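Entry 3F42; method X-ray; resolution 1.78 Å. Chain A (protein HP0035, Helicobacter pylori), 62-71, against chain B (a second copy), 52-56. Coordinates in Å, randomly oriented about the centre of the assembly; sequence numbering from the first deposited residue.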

ATOM      1  N   ASP A  62     -17.979  25.175  38.963  1.00 22.60           N
ATOM      2  CA  ASP A  62     -16.818  24.518  39.546  1.00 22.60           C
ATOM      3  C   ASP A  62     -15.880  24.094  38.422  1.00 22.46           C
ATOM      4  O   ASP A  62     -15.874  22.931  38.002  1.00 20.95           O
ATOM      5  N   LYS A  63     -15.077  25.041  37.957  1.00 20.73           N
ATOM      6  CA  LYS A  63     -14.213  24.779  36.842  1.00 21.42           C
ATOM      7  C   LYS A  63     -13.194  23.683  37.160  1.00 20.58           C
ATOM      8  O   LYS A  63     -12.863  22.881  36.279  1.00 18.92           O
ATOM      9  N   GLU A  64     -12.735  23.607  38.414  1.00 19.57           N
ATOM     10  CA  GLU A  64     -11.778  22.558  38.780  1.00 19.96           C
ATOM     11  C   GLU A  64     -12.346  21.173  38.491  1.00 19.44           C
ATOM     12  O   GLU A  64     -11.687  20.318  37.840  1.00 19.14           O
ATOM     13  N   ALA A  65     -13.585  20.957  38.938  1.00 18.80           N
ATOM     14  CA  ALA A  65     -14.257  19.663  38.721  1.00 19.05           C
ATOM     15  C   ALA A  65     -14.504  19.485  37.226  1.00 19.23           C
ATOM     16  O   ALA A  65     -14.336  18.393  36.669  1.00 18.37           O
HETATM   17  N   MSE A  66     -14.952  20.549  36.595  1.00 18.27           N
HETATM   18  CA  MSE A  66     -15.235  20.476  35.143  1.00 19.56           C
HETATM   19  C   MSE A  66     -14.035  19.994  34.342  1.00 18.88           C
HETATM   20  O   MSE A  66     -14.147  19.112  33.486  1.00 18.07           O
ATOM     21  N   GLN A  67     -12.881  20.571  34.632  1.00 18.88           N
ATOM     22  CA  GLN A  67     -11.637  20.170  33.946  1.00 18.59           C
ATOM     23  C   GLN A  67     -11.249  18.718  34.185  1.00 18.69           C
ATOM     24  O   GLN A  67     -10.817  18.014  33.261  1.00 18.60           O
ATOM     25  N   ILE A  68     -11.389  18.269  35.427  1.00 16.18           N
ATOM     26  CA  ILE A  68     -11.084  16.894  35.794  1.00 16.19           C
ATOM     27  C   ILE A  68     -11.999  15.934  35.045  1.00 16.42           C
ATOM     28  O   ILE A  68     -11.523  14.945  34.449  1.00 16.21           O
ATOM     29  N   TYR A  69     -13.312  16.222  35.065  1.00 15.94           N
ATOM     30  CA  TYR A  69     -14.268  15.369  34.367  1.00 15.82           C
ATOM     31  C   TYR A  69     -14.099  15.418  32.841  1.00 16.48           C
ATOM     32  O   TYR A  69     -14.237  14.400  32.195  1.00 16.68           O
ATOM     33  N   LEU A  70     -13.765  16.572  32.289  1.00 16.78           N
ATOM     34  CA  LEU A  70     -13.421  16.630  30.856  1.00 18.51           C
ATOM     35  C   LEU A  70     -12.234  15.744  30.548  1.00 18.61           C
ATOM     36  O   LEU A  70     -12.279  14.921  29.618  1.00 17.96           O
HETATM   37  N   MSE A  71     -11.160  15.897  31.299  1.00 18.34           N
HETATM   38  CA  MSE A  71      -9.974  15.076  31.033  1.00 18.88           C
HETATM   39  C   MSE A  71     -10.227  13.566  31.181  1.00 19.00           C
HETATM   40  O   MSE A  71      -9.712  12.785  30.367  1.00 18.69           O
TER
ATOM     41  N   ASP B  52      -2.837  17.674  29.895  1.00 21.17           N
ATOM     42  CA  ASP B  52      -3.173  18.990  30.432  1.00 22.49           C
ATOM     43  C   ASP B  52      -4.361  19.596  29.705  1.00 21.39           C
ATOM     44  O   ASP B  52      -4.525  19.413  28.484  1.00 20.76           O
ATOM     45  N   LEU B  53      -5.198  20.297  30.459  1.00 20.90           N
ATOM     46  CA  LEU B  53      -6.351  21.016  29.900  1.00 21.72           C
ATOM     47  C   LEU B  53      -6.614  22.201  30.795  1.00 21.96           C
ATOM     48  O   LEU B  53      -6.771  22.054  32.032  1.00 22.79           O
ATOM     49  N   GLN B  54      -6.695  23.379  30.178  1.00 21.00           N
ATOM     50  CA  GLN B  54      -6.868  24.608  30.929  1.00 22.07           C
ATOM     51  C   GLN B  54      -7.843  25.481  30.205  1.00 21.08           C
ATOM     52  O   GLN B  54      -7.720  25.677  28.978  1.00 22.49           O
ATOM     53  N   ILE B  55      -8.812  25.987  30.961  1.00 19.34           N
ATOM     54  CA  ILE B  55      -9.863  26.869  30.432  1.00 20.21           C
ATOM     55  C   ILE B  55      -9.830  28.178  31.197  1.00 19.78           C
ATOM     56  O   ILE B  55      -9.901  28.189  32.414  1.00 19.79           O
ATOM     57  N   ASP B  56      -9.747  29.290  30.463  1.00 20.10           N
ATOM     58  CA  ASP B  56      -9.840  30.625  31.062  1.00 20.46           C
ATOM     59  C   ASP B  56     -11.230  30.789  31.716  1.00 19.44           C
ATOM     60  O   ASP B  56     -12.257  30.496  31.095  1.00 18.74           O
TER

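What ties the helix of chain A to the strand of chain B? Two hydrogen bonds do, and both end on the backbone of Ile B55. Lys A63 NZ donates to Ile B55 O at 2.8 Å, while Ile B55 N donates to Gln A67 OE1 at 3.0 Å with an angle of 148° at the hydrogen. Lys A63 and Gln A67 lie one helical turn apart, so their side chains can serve the carbonyl and the amide of a single strand residue. Lys A63 points toward the strand and reaches it through a mostly extended chain (t, t, p, t). Gln A67 leaves the helix sideways, but its m, t rotamer carries the amide end to the strand.

Where does water enter the contact? Water 1 lies beside this polar cluster, 2.7 Å from Gln A67 OE1 and 2.8 Å from Gln B54 OE1, and is placed to donate to both, linking the two glutamine side chains across the interface. Gln B54 has its CA-to-CB bond directed away from the helix, yet its m, m rotamer brings the end of the side chain nearer. Its NE2 donates to Asp B52 OD1 at 2.8 Å, which joins two side chains of the strand that both start out away from the helix.

Which side chains fill the space beneath these bonds? Strand alternation sends Leu B53 and Ile B55 toward the helix, and these two have the largest covered areas in the contact. Ile B55 (m, t) places CD1 3.1 Å from CE of Met A66, a selenomethionine, a very tight approach for two carbons. Met A66 begins sideways, and its t, t, p rotamer swings the methyl to the strand. The same Ile B55 CD1 lies 3.9 Å from Leu A70 CD1, so the isoleucine tip touches two helix residues one turn apart.

How does the packing continue along the helix? Leu B53, with chi1 t and chi2 between wells at 147°, meets three residues: its CD2 is 3.8 Å from Gln A67 CG, its CD1 is 4.2 Å from Leu A70 CB, and its CB is 3.8 Å from CG of Met A71, also a selenomethionine. Both Leu A70 (m, t) and Met A71 (m, t, p) point toward the strand. Met A71 extends further, its CE coming within 3.9 Å of Asp B52 N. The helix and strand run at 142° to each other, so later helix residues meet earlier strand residues.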

ATOM      1  CB  ASP A  62     -17.280  23.307  40.372  1.00 22.83           C
ATOM      2  CG  ASP A  62     -16.169  22.647  41.156  1.00 23.27           C
ATOM      3  OD1 ASP A  62     -14.942  22.916  40.985  1.00 24.11           O
ATOM      4  OD2 ASP A  62     -16.536  21.793  41.986  1.00 28.72           O
ATOM      5  CB  LYS A  63     -13.516  26.055  36.361  1.00 21.31           C
ATOM      6  CG  LYS A  63     -12.834  25.899  35.006  1.00 21.34           C
ATOM      7  CD  LYS A  63     -12.017  27.170  34.648  1.00 21.04           C
ATOM      8  CE  LYS A  63     -10.739  27.266  35.484  1.00 21.54           C
ATOM      9  NZ  LYS A  63     -10.074  28.578  35.212  1.00 23.04           N
ATOM     10  CB  GLU A  64     -11.405  22.633  40.271  1.00 19.99           C
ATOM     11  CG  GLU A  64     -10.371  21.550  40.623  1.00 23.78           C
ATOM     12  CD  GLU A  64      -9.830  21.641  42.028  1.00 29.34           C
ATOM     13  OE1 GLU A  64     -10.502  22.237  42.896  1.00 27.47           O
ATOM     14  OE2 GLU A  64      -8.722  21.084  42.241  1.00 31.90           O
ATOM     15  CB  ALA A  65     -15.596  19.610  39.456  1.00 19.51           C
HETATM   16  CB  MSE A  66     -15.673  21.831  34.607  1.00 19.48           C
HETATM   17  CG  MSE A  66     -16.188  21.660  33.214  1.00 24.08           C
HETATM   18 SE   MSE A  66     -16.354  23.438  32.409  0.75 36.18          SE
HETATM   19  CE  MSE A  66     -14.535  24.073  32.455  1.00 36.54           C
ATOM     20  CB  GLN A  67     -10.519  21.115  34.340  1.00 18.04           C
ATOM     21  CG  GLN A  67     -10.755  22.516  33.729  1.00 20.74           C
ATOM     22  CD  GLN A  67      -9.713  23.560  34.107  1.00 23.90           C
ATOM     23  OE1 GLN A  67      -9.625  24.594  33.463  1.00 22.55           O
ATOM     24  NE2 GLN A  67      -8.942  23.311  35.164  1.00 23.59           N
ATOM     25  CB  ILE A  68     -11.170  16.673  37.323  1.00 15.49           C
ATOM     26  CG1 ILE A  68     -10.042  17.471  38.011  1.00 16.24           C
ATOM     27  CG2 ILE A  68     -11.138  15.135  37.656  1.00 15.50           C
ATOM     28  CD1 ILE A  68     -10.085  17.453  39.533  1.00 15.16           C
ATOM     29  CB  TYR A  69     -15.713  15.716  34.737  1.00 15.48           C
ATOM     30  CG  TYR A  69     -16.012  15.472  36.191  1.00 14.56           C
ATOM     31  CD1 TYR A  69     -15.505  14.329  36.844  1.00 17.11           C
ATOM     32  CD2 TYR A  69     -16.797  16.371  36.926  1.00 18.05           C
ATOM     33  CE1 TYR A  69     -15.781  14.085  38.193  1.00 16.47           C
ATOM     34  CE2 TYR A  69     -17.071  16.141  38.266  1.00 17.51           C
ATOM     35  CZ  TYR A  69     -16.564  14.992  38.892  1.00 17.48           C
ATOM     36  OH  TYR A  69     -16.827  14.742  40.232  1.00 19.27           O
ATOM     37  CB  LEU A  70     -13.122  18.055  30.401  1.00 18.96           C
ATOM     38  CG  LEU A  70     -14.394  18.877  30.168  1.00 21.20           C
ATOM     39  CD1 LEU A  70     -14.038  20.376  30.184  1.00 21.27           C
ATOM     40  CD2 LEU A  70     -15.075  18.495  28.810  1.00 21.38           C
HETATM   41  CB  MSE A  71      -8.842  15.492  31.954  1.00 17.71           C
HETATM   42  CG  MSE A  71      -8.267  16.810  31.529  1.00 20.74           C
HETATM   43 SE   MSE A  71      -6.663  17.231  32.549  0.50 25.02          SE
HETATM   44  CE  MSE A  71      -5.543  15.811  31.927  1.00 28.87           C
TER
ATOM     45  CB  ASP B  52      -1.983  19.968  30.351  1.00 23.97           C
ATOM     46  CG  ASP B  52      -2.215  21.252  31.186  1.00 26.69           C
ATOM     47  OD1 ASP B  52      -2.603  21.141  32.371  1.00 27.38           O
ATOM     48  OD2 ASP B  52      -2.014  22.376  30.656  1.00 26.29           O
ATOM     49  CB  LEU B  53      -7.603  20.094  29.809  1.00 21.55           C
ATOM     50  CG  LEU B  53      -8.930  20.629  29.206  1.00 24.72           C
ATOM     51  CD1 LEU B  53      -9.690  19.513  28.464  1.00 26.47           C
ATOM     52  CD2 LEU B  53      -9.840  21.199  30.284  1.00 25.98           C
ATOM     53  CB  GLN B  54      -5.548  25.358  31.061  1.00 22.21           C
ATOM     54  CG  GLN B  54      -4.435  24.554  31.758  1.00 27.81           C
ATOM     55  CD  GLN B  54      -4.689  24.253  33.223  1.00 32.17           C
ATOM     56  OE1 GLN B  54      -5.379  25.010  33.927  1.00 36.20           O
ATOM     57  NE2 GLN B  54      -4.106  23.142  33.707  1.00 33.49           N
ATOM     58  CB  ILE B  55     -11.261  26.195  30.554  1.00 19.85           C
ATOM     59  CG1 ILE B  55     -11.233  24.828  29.835  1.00 20.15           C
ATOM     60  CG2 ILE B  55     -12.404  27.126  30.027  1.00 20.05           C
ATOM     61  CD1 ILE B  55     -12.409  23.942  30.220  1.00 21.38           C
ATOM     62  CB  ASP B  56      -9.611  31.638  29.928  1.00 20.36           C
ATOM     63  CG  ASP B  56      -9.446  33.083  30.392  1.00 26.52           C
ATOM     64  OD1 ASP B  56     -10.179  33.598  31.258  1.00 25.33           O
ATOM     65  OD2 ASP B  56      -8.562  33.741  29.796  1.00 31.91           O
TER
HETATM   66  O   HOH W   1      -7.726  26.437  34.076  1.00 34.67           O